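Local coordinates for pterin-4-alpha-carbinolamine dehydratase MoaB2 (PDB 3RFQ), which dehydrates pterin-4-alpha-carbinolamine and, as a MogA/MoaB-family protein of molybdenum cofactor biosynthesis, probably binds molybdopterin, at the interface of chains A and B and the interface of chains A and C. Numbering follows the deposited sequence. Chains: chain A/B/C, Pterin-4-alpha-carbinolamine dehydratase MoaB2.

Contact 1: the interface of chains A and B. Residues chain A 57, 60-61, 171; chain B 160-161, 164.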
loop_
_atom_site.group_PDB
_atom_site.type_symbol
_atom_site.label_atom_id
_atom_site.label_comp_id
_atom_site.label_asym_id
_atom_site.label_seq_id
_atom_site.Cartn_x
_atom_site.Cartn_y
_atom_site.Cartn_z
ATOM N N LEU A 57 -20.799 -6.991 14.074
ATOM C CA LEU A 57 -20.133 -5.938 13.310
ATOM C C LEU A 57 -21.107 -5.116 12.441
ATOM O O LEU A 57 -20.968 -3.902 12.361
ATOM C CB LEU A 57 -18.963 -6.506 12.507
ATOM C CG LEU A 57 -17.848 -7.124 13.366
ATOM C CD1 LEU A 57 -16.814 -7.907 12.516
ATOM C CD2 LEU A 57 -17.189 -6.081 14.242
ATOM N N GLU A 60 -23.029 -2.737 14.603
ATOM C CA GLU A 60 -22.132 -1.673 15.061
ATOM C C GLU A 60 -21.955 -0.609 13.985
ATOM O O GLU A 60 -21.818 0.568 14.286
ATOM C CB GLU A 60 -20.778 -2.265 15.452
ATOM C CG GLU A 60 -19.761 -1.284 15.978
ATOM C CD GLU A 60 -18.524 -1.992 16.483
ATOM O OE1 GLU A 60 -18.554 -2.489 17.637
ATOM O OE2 GLU A 60 -17.524 -2.047 15.726
ATOM N N ALA A 61 -21.961 -1.033 12.732
ATOM C CA ALA A 61 -21.868 -0.130 11.600
ATOM C C ALA A 61 -23.195 0.589 11.330
ATOM O O ALA A 61 -23.294 1.392 10.388
ATOM C CB ALA A 61 -21.446 -0.912 10.371
ATOM N N ASN A 171 -16.762 -1.281 5.942
ATOM C CA ASN A 171 -17.506 -0.201 6.618
ATOM C C ASN A 171 -17.643 1.148 5.884
ATOM O O ASN A 171 -18.748 1.601 5.653
ATOM C CB ASN A 171 -16.875 0.074 7.967
ATOM C CG ASN A 171 -17.314 -0.897 9.025
ATOM O OD1 ASN A 171 -18.326 -1.619 8.869
ATOM N ND2 ASN A 171 -16.553 -0.917 10.136
ATOM N N ARG B 160 -13.594 2.935 18.482
ATOM C CA ARG B 160 -13.856 1.502 18.396
ATOM C C ARG B 160 -13.310 0.920 17.101
ATOM O O ARG B 160 -12.736 -0.172 17.117
ATOM C CB ARG B 160 -15.347 1.188 18.536
ATOM C CG ARG B 160 -15.628 -0.252 19.002
ATOM C CD ARG B 160 -16.969 -0.266 19.660
ATOM N NE ARG B 160 -17.430 -1.591 20.082
ATOM C CZ ARG B 160 -17.232 -2.077 21.303
ATOM N NH1 ARG B 160 -16.582 -1.340 22.213
ATOM N NH2 ARG B 160 -17.706 -3.285 21.620
ATOM N N TYR B 161 -13.469 1.655 15.998
ATOM C CA TYR B 161 -12.871 1.264 14.717
ATOM C C TYR B 161 -11.341 1.192 14.784
ATOM O O TYR B 161 -10.743 0.228 14.294
ATOM C CB TYR B 161 -13.347 2.183 13.563
ATOM C CG TYR B 161 -14.787 1.945 13.098
ATOM C CD1 TYR B 161 -15.543 0.871 13.583
ATOM C CD2 TYR B 161 -15.383 2.790 12.135
ATOM C CE1 TYR B 161 -16.859 0.657 13.143
ATOM C CE2 TYR B 161 -16.689 2.573 11.671
ATOM C CZ TYR B 161 -17.421 1.519 12.191
ATOM O OH TYR B 161 -18.710 1.316 11.747
ATOM N N ARG B 164 -10.333 -1.991 16.651
ATOM C CA ARG B 164 -10.565 -3.241 15.933
ATOM C C ARG B 164 -9.487 -3.420 14.842
ATOM O O ARG B 164 -8.862 -4.473 14.741
ATOM C CB ARG B 164 -11.982 -3.274 15.316
ATOM C CG ARG B 164 -13.129 -3.402 16.284
ATOM C CD ARG B 164 -14.459 -3.669 15.523
ATOM N NE ARG B 164 -15.627 -3.791 16.403
ATOM C CZ ARG B 164 -15.909 -4.841 17.184
ATOM N NH1 ARG B 164 -15.079 -5.889 17.251
ATOM N NH2 ARG B 164 -17.015 -4.831 17.933
#

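Contact 2: the interface of chains A and C. Residues chain A 117-118; chain C 101, 142.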
loop_
_atom_site.group_PDB
_atom_site.type_symbol
_atom_site.label_atom_id
_atom_site.label_comp_id
_atom_site.label_asym_id
_atom_site.label_seq_id
_atom_site.Cartn_x
_atom_site.Cartn_y
_atom_site.Cartn_z
ATOM N N ARG A 117 -23.649 -5.426 -11.617
ATOM C CA ARG A 117 -22.403 -4.656 -11.752
ATOM C C ARG A 117 -21.449 -5.062 -10.629
ATOM O O ARG A 117 -21.862 -5.103 -9.461
ATOM C CB ARG A 117 -22.663 -3.144 -11.621
ATOM C CG ARG A 117 -23.956 -2.641 -12.267
ATOM C CD ARG A 117 -24.018 -1.125 -12.327
ATOM N NE ARG A 117 -24.579 -0.518 -11.118
ATOM C CZ ARG A 117 -25.838 -0.669 -10.708
ATOM N NH1 ARG A 117 -26.689 -1.450 -11.385
ATOM N NH2 ARG A 117 -26.240 -0.051 -9.605
ATOM N N GLU A 118 -20.189 -5.313 -10.961
ATOM C CA GLU A 118 -19.202 -5.584 -9.959
ATOM C C GLU A 118 -18.607 -4.276 -9.531
ATOM O O GLU A 118 -18.353 -3.400 -10.363
ATOM C CB GLU A 118 -18.079 -6.459 -10.505
ATOM C CG GLU A 118 -18.553 -7.844 -10.907
ATOM C CD GLU A 118 -17.409 -8.814 -11.191
ATOM O OE1 GLU A 118 -16.364 -8.739 -10.487
ATOM O OE2 GLU A 118 -17.584 -9.680 -12.098
ATOM N N VAL C 101 -22.345 4.055 -9.464
ATOM C CA VAL C 101 -23.303 2.934 -9.433
ATOM C C VAL C 101 -24.778 3.279 -9.664
ATOM O O VAL C 101 -25.638 2.399 -9.562
ATOM C CB VAL C 101 -23.181 2.172 -8.114
ATOM C CG1 VAL C 101 -21.774 1.620 -7.982
ATOM C CG2 VAL C 101 -23.486 3.106 -6.941
ATOM N N ARG C 142 -15.684 2.266 -10.966
ATOM C CA ARG C 142 -15.749 1.087 -11.822
ATOM C C ARG C 142 -15.060 1.379 -13.160
ATOM O O ARG C 142 -15.126 0.577 -14.103
ATOM C CB ARG C 142 -17.211 0.715 -12.087
ATOM C CG ARG C 142 -18.063 0.467 -10.827
ATOM C CD ARG C 142 -19.387 -0.248 -11.176
ATOM N NE ARG C 142 -20.152 0.567 -12.088
ATOM C CZ ARG C 142 -20.425 0.265 -13.358
ATOM N NH1 ARG C 142 -20.045 -0.890 -13.888
ATOM N NH2 ARG C 142 -21.134 1.122 -14.085
HETATM O O HOH W 1 -18.468 -3.028 -13.178
#

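Contact 3: the interface of chains A and C. Residues chain A 121-122, 125, 172-173; chain C 131, 136, 139-140.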
loop_
_atom_site.group_PDB
_atom_site.type_symbol
_atom_site.label_atom_id
_atom_site.label_comp_id
_atom_site.label_asym_id
_atom_site.label_seq_id
_atom_site.Cartn_x
_atom_site.Cartn_y
_atom_site.Cartn_z
ATOM N N GLY A 121 -13.452 -2.386 -6.728
ATOM C CA GLY A 121 -12.736 -1.669 -5.683
ATOM C C GLY A 121 -12.922 -2.200 -4.273
ATOM O O GLY A 121 -12.056 -2.004 -3.409
ATOM N N ILE A 122 -14.033 -2.874 -4.027
ATOM C CA ILE A 122 -14.311 -3.423 -2.705
ATOM C C ILE A 122 -13.517 -4.727 -2.494
ATOM O O ILE A 122 -12.858 -4.898 -1.496
ATOM C CB ILE A 122 -15.836 -3.709 -2.498
ATOM C CG1 ILE A 122 -16.610 -2.402 -2.245
ATOM C CG2 ILE A 122 -16.061 -4.595 -1.246
ATOM C CD1 ILE A 122 -18.154 -2.611 -2.345
ATOM N N ALA A 125 -9.740 -3.816 -2.209
ATOM C CA ALA A 125 -9.419 -3.231 -0.920
ATOM C C ALA A 125 -9.448 -4.287 0.170
ATOM O O ALA A 125 -8.575 -4.299 0.999
ATOM C CB ALA A 125 -10.370 -2.063 -0.562
ATOM N N PRO A 172 -16.523 1.813 5.530
ATOM C CA PRO A 172 -16.730 3.097 4.834
ATOM C C PRO A 172 -17.294 2.912 3.408
ATOM O O PRO A 172 -17.868 3.832 2.826
ATOM C CB PRO A 172 -15.318 3.676 4.751
ATOM C CG PRO A 172 -14.398 2.468 4.807
ATOM C CD PRO A 172 -15.090 1.475 5.678
ATOM N N LEU A 173 -17.138 1.724 2.853
ATOM C CA LEU A 173 -17.421 1.552 1.458
ATOM C C LEU A 173 -18.921 1.249 1.219
ATOM O O LEU A 173 -19.531 1.831 0.309
ATOM C CB LEU A 173 -16.508 0.464 0.878
ATOM C CG LEU A 173 -15.002 0.609 1.158
ATOM C CD1 LEU A 173 -14.232 -0.501 0.450
ATOM C CD2 LEU A 173 -14.423 1.947 0.760
ATOM N N LEU C 131 -8.573 5.532 -2.630
ATOM C CA LEU C 131 -9.007 5.056 -1.339
ATOM C C LEU C 131 -8.178 5.635 -0.184
ATOM O O LEU C 131 -8.728 6.191 0.771
ATOM C CB LEU C 131 -8.983 3.521 -1.331
ATOM C CG LEU C 131 -9.869 2.833 -0.314
ATOM C CD1 LEU C 131 -11.303 2.907 -0.761
ATOM C CD2 LEU C 131 -9.451 1.417 -0.186
ATOM N N ILE C 136 -13.637 8.814 -2.332
ATOM C CA ILE C 136 -14.403 7.592 -2.358
ATOM C C ILE C 136 -14.893 7.240 -3.751
ATOM O O ILE C 136 -14.872 6.059 -4.136
ATOM C CB ILE C 136 -15.520 7.592 -1.275
ATOM C CG1 ILE C 136 -16.086 6.182 -1.077
ATOM C CG2 ILE C 136 -16.619 8.649 -1.574
ATOM C CD1 ILE C 136 -15.128 5.298 -0.383
ATOM N N GLY C 139 -11.796 5.655 -5.201
ATOM C CA GLY C 139 -11.474 4.373 -4.622
ATOM C C GLY C 139 -12.417 3.270 -5.082
ATOM O O GLY C 139 -12.020 2.100 -5.146
ATOM N N LEU C 140 -13.649 3.640 -5.438
ATOM C CA LEU C 140 -14.682 2.653 -5.797
ATOM C C LEU C 140 -15.082 2.707 -7.282
ATOM O O LEU C 140 -15.964 1.957 -7.745
ATOM C CB LEU C 140 -15.925 2.850 -4.925
ATOM C CG LEU C 140 -15.747 2.442 -3.469
ATOM C CD1 LEU C 140 -17.012 2.728 -2.639
ATOM C CD2 LEU C 140 -15.326 0.950 -3.382
HETATM O O HOH W 2 -14.974 -0.705 -8.411
HETATM O O HOH W 3 -10.353 0.206 -3.776
#

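Contact 1: the interface of chains A and B
A:Glu60 OE1, a carboxylate oxygen, accepts hydrogen bonds from two arginines of chain B that reach it from opposite faces of its plane. B:Arg164 NH2 meets A:Glu60 OE1 on the syn side, tilted out of the carboxylate plane, at 2.8 Å and nearly straight at the hydrogen (170°). B:Arg160 NE comes from above the carboxylate plane, also 2.8 Å from A:Glu60 OE1, and the carboxylate and B:Arg160 guanidinium planes stand 80° apart. The other oxygen, A:Glu60 OE2, offers its syn lone pair to B:Arg164 NE at 2.7 Å, completing a side-on, two-nitrogen salt bridge that limits rotation of the carboxylate. With CG anti to the backbone N (chi1 -179°) and the chain extended beyond it, glutamate is long enough to carry its charge from the helix across to chain B. Arginine suits the other side because its NE and NH2 can serve both oxygens. A:Leu57 CD2 caps the centre of one guanidinium face, 3.4 Å from B:Arg164 CZ, giving the flat cation an apolar lid. B:Tyr161 receives the amide nitrogen of A:Asn171 over one ring face near the rim, with ND2 3.3 Å from CZ, while its hydroxyl lies by the CA of A:Ala61, where a small side chain probably lets it approach. Helix 50-60, the loop residue after it and helix 160-181 of chain A face the start of helix 160-181 of chain B in a patch of a two-fold interface, repeated with the chains exchanged.

Contact 2: the interface of chains A and C
C:Arg142 lays its aliphatic stem against the backbone of A:Glu118, its CD 3.4 Å from the carbonyl oxygen O. Its guanidinium reaches that same oxygen through water 1, which lies 2.8 Å from C:Arg142 NH1 and 2.8 Å from A:Glu118 O. The water sits at the edge of the guanidinium, in its plane, and the N-H of NH1 points towards it (151° at the hydrogen). Over the centre of one guanidinium face comes A:Arg117 CD, 4.0 Å from C:Arg142 CZ. The guanidinium planes are turned 75° from each other, and this crossed packing sets a methylene of A:Arg117, not its guanidinium, against C:Arg142, which may ease the nearness of like charges. Further along, the head of A:Arg117 approaches the carbonyl of C:Val101, but the N-H of NH2 points away from that oxygen, and the unusually short approach supports no hydrogen bond. In the outer layer, a bend at chi3 (-60°) turns the C:Arg142 guanidinium so that one face meets A:Arg117 CD. Arginine suits both places, its methylenes packing while a guanidinium nitrogen of C:Arg142 holds the water. A:Glu118 lies in strand 117-118, which probably holds its carbonyl in place, whereas both chain C residues stand on loops that the contact may help to steady. The patch hides a modest surface and probably serves as a hydrated margin joining chains A and C in the deposited six-chain assembly.

Contact 3: the interface of chains A and C
Helices 120-132 and 160-181 of chain A meet, in chain C, the end of helix 120-132, the short helix 136-139 and the loop residue C:Leu140 that follows it. At the centre A:Leu173 rests one methyl, CD2, against two neighbouring methyls of chain C: it lies 3.6 Å from C:Leu131 CD1 and 3.6 Å from C:Ile136 CD1. The leucines cross at about a right angle, whereas C:Ile136 comes to A:Leu173 on a slant. C:Ile136 can touch with its terminal methyl because CG1 is turned anti to the backbone N (chi1 -166°), leading the longer branch to the partner. C:Leu131 divides its fork between two helices of chain A, since its other methyl, CD2, rests 3.6 Å from A:Ala125 CB. Alanine suits that spot: its short side chain lets the leucine come close to the helix. C:Leu140 points CD2 at the CG1 methylene of A:Ile122, 3.8 Å away, beside the backbone of A:Gly121. Branching suits C:Leu131 and C:Ile136 to their places, letting the first touch two partners and the second reach with a terminal methyl. Two glycines, A:Gly121 and C:Gly139, probably let the backbones approach, with waters bridging the chains. Water 2 joins A:Gly121 N to C:Leu140 O, with the amide N-H directed at it. Water 3 links the two glycine carbonyls, 2.8 Å from A:Gly121 O and 2.9 Å from C:Gly139 O.

Chain A uses helix 160-181 for both neighbours: A:Asn171 serves contact 1, and the next two residues serve contact 3, so movement of this helix could be felt at both interfaces. The C-alpha centres of contacts 1 and 3 are about 16 Å apart. Contact 2 lies about 12 Å from contact 3 and about 25 Å from contact 1. Contacts 2 and 3 continue one A-C interface, with strand 117-118 leading into helix 120-132 in chain A. Charged pairing towards B, and an apolar core with a hydrated arginine margin towards C, may help hold the six chains, although the structure alone does not prove that assembly in solution.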